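Local structure of vesicular integral-membrane protein VIP36 (Canis lupus familiaris, 2DUR) at residues 91-96 with 202-207; 60-65 with 239-244. The protein acts as a calcium-dependent lectin of the early secretory pathway, binding high-mannose glycans and helping to transport and sort the glycoproteins that carry them. All blocks are in the same frame, centred on the assembly; numbering follows the deposited sequence.

Contact 1 (91-96 with 202-207); sequences RDRLVP and GYYFGA
Arg93 reaches Tyr204 because its CG stands between the backbone N and the carbonyl carbon (chi1 58°): with chi2 extended this carries CD over the phenol ring, and a bend at chi3 turns NE across it. CD sits 3.4 Å from the Tyr204 ring centroid, 8° off the ring normal, a nearly vertical CH-pi contact. The guanidinium plane is inclined 57° to the ring, so this is no flat stack; NH2 instead forms a salt bridge with Asp28 of strand 27-31. At the edge of the same ring, near its plane, lies Arg91 O, 3.4 Å from Tyr204 CD1. The contact lies on the seven-stranded antiparallel sheet of the L-type lectin beta-sandwich, where the loop leaving strand 84-90 crosses beside the neighbouring strand 204-211. On Tyr203, Arg91 N lies over the ring centre, and Arg91 CB makes a more slanted CH-pi contact, 4.0 Å from the centroid. The Arg91 guanidinium turns away into a side-on salt bridge with Asp92, Arg91 NE bonding to Asp92 OD1 (3.0 Å) and Arg91 NH2 to Asp92 OD2 (2.9 Å). No direct hydrogen bond joins the segments, but one water donates to both Arg91 O (2.8 Å) and Gly202 O (2.9 Å).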
loop_
_atom_site.group_PDB
_atom_site.type_symbol
_atom_site.label_atom_id
_atom_site.label_comp_id
_atom_site.label_asym_id
_atom_site.label_seq_id
_atom_site.Cartn_x
_atom_site.Cartn_y
_atom_site.Cartn_z
ATOM N N ARG A 91 9.656 8.242 -0.309
ATOM C CA ARG A 91 10.353 9.447 -0.736
ATOM C C ARG A 91 10.128 9.748 -2.207
ATOM O O ARG A 91 9.892 10.908 -2.591
ATOM C CB ARG A 91 11.842 9.276 -0.492
ATOM C CG ARG A 91 12.615 10.577 -0.657
ATOM C CD ARG A 91 14.112 10.279 -0.644
ATOM N NE ARG A 91 14.518 9.589 -1.862
ATOM C CZ ARG A 91 15.757 9.146 -2.101
ATOM N NH1 ARG A 91 16.724 9.269 -1.182
ATOM N NH2 ARG A 91 16.010 8.555 -3.263
ATOM N N ASP A 92 10.243 8.702 -3.021
ATOM C CA ASP A 92 10.186 8.827 -4.469
ATOM C C ASP A 92 8.828 8.355 -4.963
ATOM O O ASP A 92 8.116 7.594 -4.279
ATOM C CB ASP A 92 11.320 8.019 -5.116
ATOM C CG ASP A 92 12.709 8.540 -4.733
ATOM O OD1 ASP A 92 12.825 9.710 -4.304
ATOM O OD2 ASP A 92 13.685 7.784 -4.830
ATOM N N ARG A 93 8.455 8.834 -6.142
ATOM C CA ARG A 93 7.206 8.466 -6.760
ATOM C C ARG A 93 7.480 8.186 -8.234
ATOM O O ARG A 93 8.523 8.590 -8.769
ATOM C CB ARG A 93 6.214 9.624 -6.643
ATOM C CG ARG A 93 6.710 10.892 -7.278
ATOM C CD ARG A 93 5.955 12.144 -6.826
ATOM N NE ARG A 93 4.511 12.049 -7.030
ATOM C CZ ARG A 93 3.911 12.273 -8.199
ATOM N NH1 ARG A 93 4.642 12.600 -9.261
ATOM N NH2 ARG A 93 2.600 12.164 -8.316
ATOM N N LEU A 94 6.542 7.482 -8.847
ATOM C CA LEU A 94 6.461 7.235 -10.302
ATOM C C LEU A 94 7.447 6.229 -10.906
ATOM O O LEU A 94 7.301 5.876 -12.094
ATOM C CB LEU A 94 6.409 8.558 -11.096
ATOM C CG LEU A 94 5.041 9.267 -11.135
ATOM C CD1 LEU A 94 5.170 10.712 -11.616
ATOM C CD2 LEU A 94 4.013 8.492 -11.977
ATOM N N VAL A 95 8.397 5.732 -10.110
ATOM C CA VAL A 95 9.488 4.911 -10.667
ATOM C C VAL A 95 9.037 3.469 -10.687
ATOM O O VAL A 95 8.771 2.888 -9.619
ATOM C CB VAL A 95 10.839 5.055 -9.893
ATOM C CG1 VAL A 95 11.973 4.397 -10.686
ATOM C CG2 VAL A 95 11.168 6.516 -9.577
ATOM N N PRO A 96 8.920 2.879 -11.887
ATOM C CA PRO A 96 8.497 1.493 -11.981
ATOM C C PRO A 96 9.647 0.558 -11.589
ATOM O O PRO A 96 10.810 0.985 -11.520
ATOM C CB PRO A 96 8.139 1.329 -13.465
ATOM C CG PRO A 96 8.952 2.323 -14.152
ATOM C CD PRO A 96 9.187 3.470 -13.225
ATOM N N GLY A 202 6.407 14.360 4.494
ATOM C CA GLY A 202 6.872 14.813 3.187
ATOM C C GLY A 202 7.018 13.702 2.143
ATOM O O GLY A 202 7.572 13.930 1.060
ATOM N N TYR A 203 6.555 12.499 2.471
ATOM C CA TYR A 203 6.601 11.385 1.514
ATOM C C TYR A 203 5.291 11.316 0.704
ATOM O O TYR A 203 4.317 12.015 1.021
ATOM C CB TYR A 203 6.879 10.067 2.261
ATOM C CG TYR A 203 8.346 9.775 2.555
ATOM C CD1 TYR A 203 9.333 10.734 2.371
ATOM C CD2 TYR A 203 8.735 8.502 3.043
ATOM C CE1 TYR A 203 10.689 10.447 2.639
ATOM C CE2 TYR A 203 10.064 8.209 3.333
ATOM C CZ TYR A 203 11.045 9.171 3.110
ATOM O OH TYR A 203 12.352 8.863 3.396
ATOM N N TYR A 204 5.270 10.473 -0.335
ATOM C CA TYR A 204 4.126 10.342 -1.244
ATOM C C TYR A 204 3.349 9.063 -1.055
ATOM O O TYR A 204 3.942 7.987 -0.930
ATOM C CB TYR A 204 4.622 10.370 -2.717
ATOM C CG TYR A 204 5.245 11.666 -3.107
ATOM C CD1 TYR A 204 6.617 11.850 -3.007
ATOM C CD2 TYR A 204 4.456 12.725 -3.596
ATOM C CE1 TYR A 204 7.200 13.058 -3.356
ATOM C CE2 TYR A 204 5.032 13.935 -3.938
ATOM C CZ TYR A 204 6.410 14.093 -3.819
ATOM O OH TYR A 204 7.006 15.287 -4.165
ATOM N N PHE A 205 2.017 9.150 -1.055
ATOM C CA PHE A 205 1.217 7.942 -1.119
ATOM C C PHE A 205 1.141 7.440 -2.555
ATOM O O PHE A 205 0.998 8.220 -3.498
ATOM C CB PHE A 205 -0.201 8.160 -0.581
ATOM C CG PHE A 205 -0.229 8.331 0.912
ATOM C CD1 PHE A 205 -0.047 7.223 1.719
ATOM C CD2 PHE A 205 -0.399 9.595 1.488
ATOM C CE1 PHE A 205 -0.057 7.338 3.102
ATOM C CE2 PHE A 205 -0.410 9.729 2.893
ATOM C CZ PHE A 205 -0.236 8.593 3.682
ATOM N N GLY A 206 1.229 6.136 -2.689
ATOM C CA GLY A 206 1.116 5.486 -4.011
ATOM C C GLY A 206 0.560 4.082 -3.889
ATOM O O GLY A 206 0.467 3.520 -2.791
ATOM N N ALA A 207 0.164 3.500 -5.024
ATOM C CA ALA A 207 -0.252 2.096 -5.036
ATOM C C ALA A 207 0.245 1.543 -6.363
ATOM O O ALA A 207 0.284 2.267 -7.362
ATOM C CB ALA A 207 -1.792 1.933 -4.928
HETATM O O HOH W 1 9.699 13.006 -0.712
#

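Contact 2 (60-65 with 239-244); sequences FLKDWE and IDWTKI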
loop_
_atom_site.group_PDB
_atom_site.type_symbol
_atom_site.label_atom_id
_atom_site.label_comp_id
_atom_site.label_asym_id
_atom_site.label_seq_id
_atom_site.Cartn_x
_atom_site.Cartn_y
_atom_site.Cartn_z
ATOM N N PHE A 60 2.218 15.860 4.631
ATOM C CA PHE A 60 2.924 16.406 5.802
ATOM C C PHE A 60 2.193 16.134 7.119
ATOM O O PHE A 60 2.577 16.672 8.159
ATOM C CB PHE A 60 3.264 17.895 5.618
ATOM C CG PHE A 60 4.275 18.149 4.539
ATOM C CD1 PHE A 60 3.860 18.417 3.227
ATOM C CD2 PHE A 60 5.634 18.099 4.814
ATOM C CE1 PHE A 60 4.777 18.638 2.222
ATOM C CE2 PHE A 60 6.582 18.336 3.790
ATOM C CZ PHE A 60 6.132 18.603 2.493
ATOM N N LEU A 61 1.175 15.280 7.077
ATOM C CA LEU A 61 0.485 14.831 8.298
ATOM C C LEU A 61 1.385 13.900 9.106
ATOM O O LEU A 61 1.935 12.955 8.559
ATOM C CB LEU A 61 -0.798 14.079 7.967
ATOM C CG LEU A 61 -1.884 14.844 7.190
ATOM C CD1 LEU A 61 -3.036 13.934 6.949
ATOM C CD2 LEU A 61 -2.331 16.087 7.948
ATOM N N LYS A 62 1.514 14.158 10.412
ATOM C CA LYS A 62 2.249 13.245 11.282
ATOM C C LYS A 62 1.424 12.032 11.686
ATOM O O LYS A 62 1.964 10.951 11.936
ATOM C CB LYS A 62 2.714 13.972 12.545
ATOM C CG LYS A 62 3.658 15.127 12.301
ATOM C CD LYS A 62 3.916 15.832 13.636
ATOM C CE LYS A 62 4.767 17.065 13.466
ATOM N NZ LYS A 62 4.051 18.143 12.738
ATOM N N ASP A 63 0.111 12.194 11.769
ATOM C CA ASP A 63 -0.762 11.123 12.234
ATOM C C ASP A 63 -1.901 10.927 11.248
ATOM O O ASP A 63 -2.710 11.842 11.025
ATOM C CB ASP A 63 -1.322 11.448 13.629
ATOM C CG ASP A 63 -0.248 11.926 14.568
ATOM O OD1 ASP A 63 0.405 11.079 15.194
ATOM O OD2 ASP A 63 -0.049 13.161 14.654
ATOM N N TRP A 64 -1.955 9.741 10.643
ATOM C CA TRP A 64 -2.903 9.522 9.558
ATOM C C TRP A 64 -3.414 8.100 9.487
ATOM O O TRP A 64 -2.837 7.166 10.076
ATOM C CB TRP A 64 -2.297 9.948 8.219
ATOM C CG TRP A 64 -0.909 9.414 7.933
ATOM C CD1 TRP A 64 0.264 10.075 8.095
ATOM C CD2 TRP A 64 -0.571 8.110 7.428
ATOM N NE1 TRP A 64 1.322 9.287 7.714
ATOM C CE2 TRP A 64 0.839 8.074 7.293
ATOM C CE3 TRP A 64 -1.317 6.988 7.054
ATOM C CZ2 TRP A 64 1.523 6.938 6.818
ATOM C CZ3 TRP A 64 -0.641 5.840 6.593
ATOM C CH2 TRP A 64 0.763 5.839 6.468
ATOM N N GLU A 65 -4.525 7.932 8.774
ATOM C CA GLU A 65 -5.049 6.604 8.561
ATOM C C GLU A 65 -5.583 6.557 7.154
ATOM O O GLU A 65 -6.429 7.386 6.789
ATOM C CB GLU A 65 -6.169 6.266 9.559
ATOM C CG GLU A 65 -6.686 4.842 9.429
ATOM C CD GLU A 65 -7.580 4.429 10.603
ATOM O OE1 GLU A 65 -8.685 3.902 10.371
ATOM O OE2 GLU A 65 -7.173 4.649 11.772
ATOM N N ILE A 239 11.173 19.644 16.197
ATOM C CA ILE A 239 12.110 18.906 15.338
ATOM C C ILE A 239 11.632 18.943 13.887
ATOM O O ILE A 239 10.451 19.170 13.625
ATOM C CB ILE A 239 12.349 17.434 15.802
ATOM C CG1 ILE A 239 11.078 16.590 15.687
ATOM C CG2 ILE A 239 12.907 17.396 17.221
ATOM C CD1 ILE A 239 11.346 15.149 15.273
ATOM N N ASP A 240 12.551 18.752 12.947
ATOM C CA ASP A 240 12.184 18.738 11.535
ATOM C C ASP A 240 11.767 17.335 11.120
ATOM O O ASP A 240 12.616 16.472 10.854
ATOM C CB ASP A 240 13.342 19.212 10.665
ATOM C CG ASP A 240 12.943 19.401 9.215
ATOM O OD1 ASP A 240 11.860 18.922 8.790
ATOM O OD2 ASP A 240 13.731 20.035 8.482
ATOM N N TRP A 241 10.456 17.116 11.074
ATOM C CA TRP A 241 9.930 15.779 10.801
ATOM C C TRP A 241 10.178 15.338 9.352
ATOM O O TRP A 241 10.022 14.149 9.039
ATOM C CB TRP A 241 8.444 15.704 11.136
ATOM C CG TRP A 241 8.129 15.768 12.604
ATOM C CD1 TRP A 241 8.338 16.823 13.445
ATOM C CD2 TRP A 241 7.519 14.736 13.393
ATOM N NE1 TRP A 241 7.906 16.506 14.718
ATOM C CE2 TRP A 241 7.400 15.233 14.714
ATOM C CE3 TRP A 241 7.069 13.437 13.115
ATOM C CZ2 TRP A 241 6.835 14.475 15.758
ATOM C CZ3 TRP A 241 6.506 12.681 14.149
ATOM C CH2 TRP A 241 6.399 13.203 15.458
ATOM N N THR A 242 10.574 16.268 8.475
ATOM C CA THR A 242 10.834 15.880 7.071
ATOM C C THR A 242 12.190 15.194 6.923
ATOM O O THR A 242 12.485 14.584 5.884
ATOM C CB THR A 242 10.781 17.082 6.087
ATOM O OG1 THR A 242 11.950 17.898 6.267
ATOM C CG2 THR A 242 9.500 17.896 6.273
ATOM N N LYS A 243 13.028 15.319 7.954
ATOM C CA LYS A 243 14.378 14.774 7.918
ATOM C C LYS A 243 14.556 13.459 8.699
ATOM O O LYS A 243 15.678 12.947 8.793
ATOM C CB LYS A 243 15.391 15.812 8.406
ATOM C CG LYS A 243 15.363 17.123 7.640
ATOM C CD LYS A 243 16.147 17.009 6.360
ATOM C CE LYS A 243 16.258 18.362 5.646
ATOM N NZ LYS A 243 16.700 19.439 6.582
ATOM N N ILE A 244 13.468 12.925 9.264
ATOM C CA ILE A 244 13.527 11.612 9.929
ATOM C C ILE A 244 13.926 10.544 8.916
ATOM O O ILE A 244 13.364 10.470 7.816
ATOM C CB ILE A 244 12.182 11.242 10.624
ATOM C CG1 ILE A 244 11.855 12.252 11.737
ATOM C CG2 ILE A 244 12.198 9.786 11.163
ATOM C CD1 ILE A 244 10.397 12.219 12.187
#
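Both faces of the Trp241 indole are occupied: Lys62 CE lies over one, and on the opposite face Ile239 CD1, from the same segment as the indole, sits toward the rim. Lys62 CE is 3.4 Å from the centroid of the five-membered ring and 7° off its normal, a CH-pi contact, while CG and CD pass over the six-membered ring. The lysine chain runs extended as far as CE and bends at chi4 (68°), leaving NZ still above the five-membered ring at 4.6 Å from its centroid, where it makes a cation-pi interaction. The indole itself is held by a hydrogen bond from NE1 to the carbonyl O of Glu236, in helix 234-238, and by an edge-to-face meeting with His232. In the fold, the turn entering strand 64-73 of the eight-stranded sheet here meets the loop between helix 234-238 and the short edge strand 247-248. Thr242 CG2 approaches the edge of the Phe60 ring near its plane, 3.9 Å from CE2. Asp240 OD1 accepts from Thr242 N (3.0 Å), an Asx turn, and also from Thr242 OG1 (2.7 Å), both donors arriving from the same face of the carboxylate.

Contact 1 is partly buried, with Tyr203 buried and its centre about 11 Å from the centre of the chain; contact 2, its centre about 18 Å from the centre of the chain, is a surface contact without a buried participant. Each has one segment on a strand, 204-211 in one sheet and 64-73 in the other, and a loop as its partner; they meet where Phe205 CE1 comes 3.8 Å from Trp64 CH2, edge-to-face. A second junction brings Gly202 CA to 3.6 Å from Phe60 CE2. Both set basic residues over aromatic faces without direct hydrogen bonds across, but both arginines of 91-96 end in salt bridges, whereas the lysine of 60-65 keeps its ammonium above the indole.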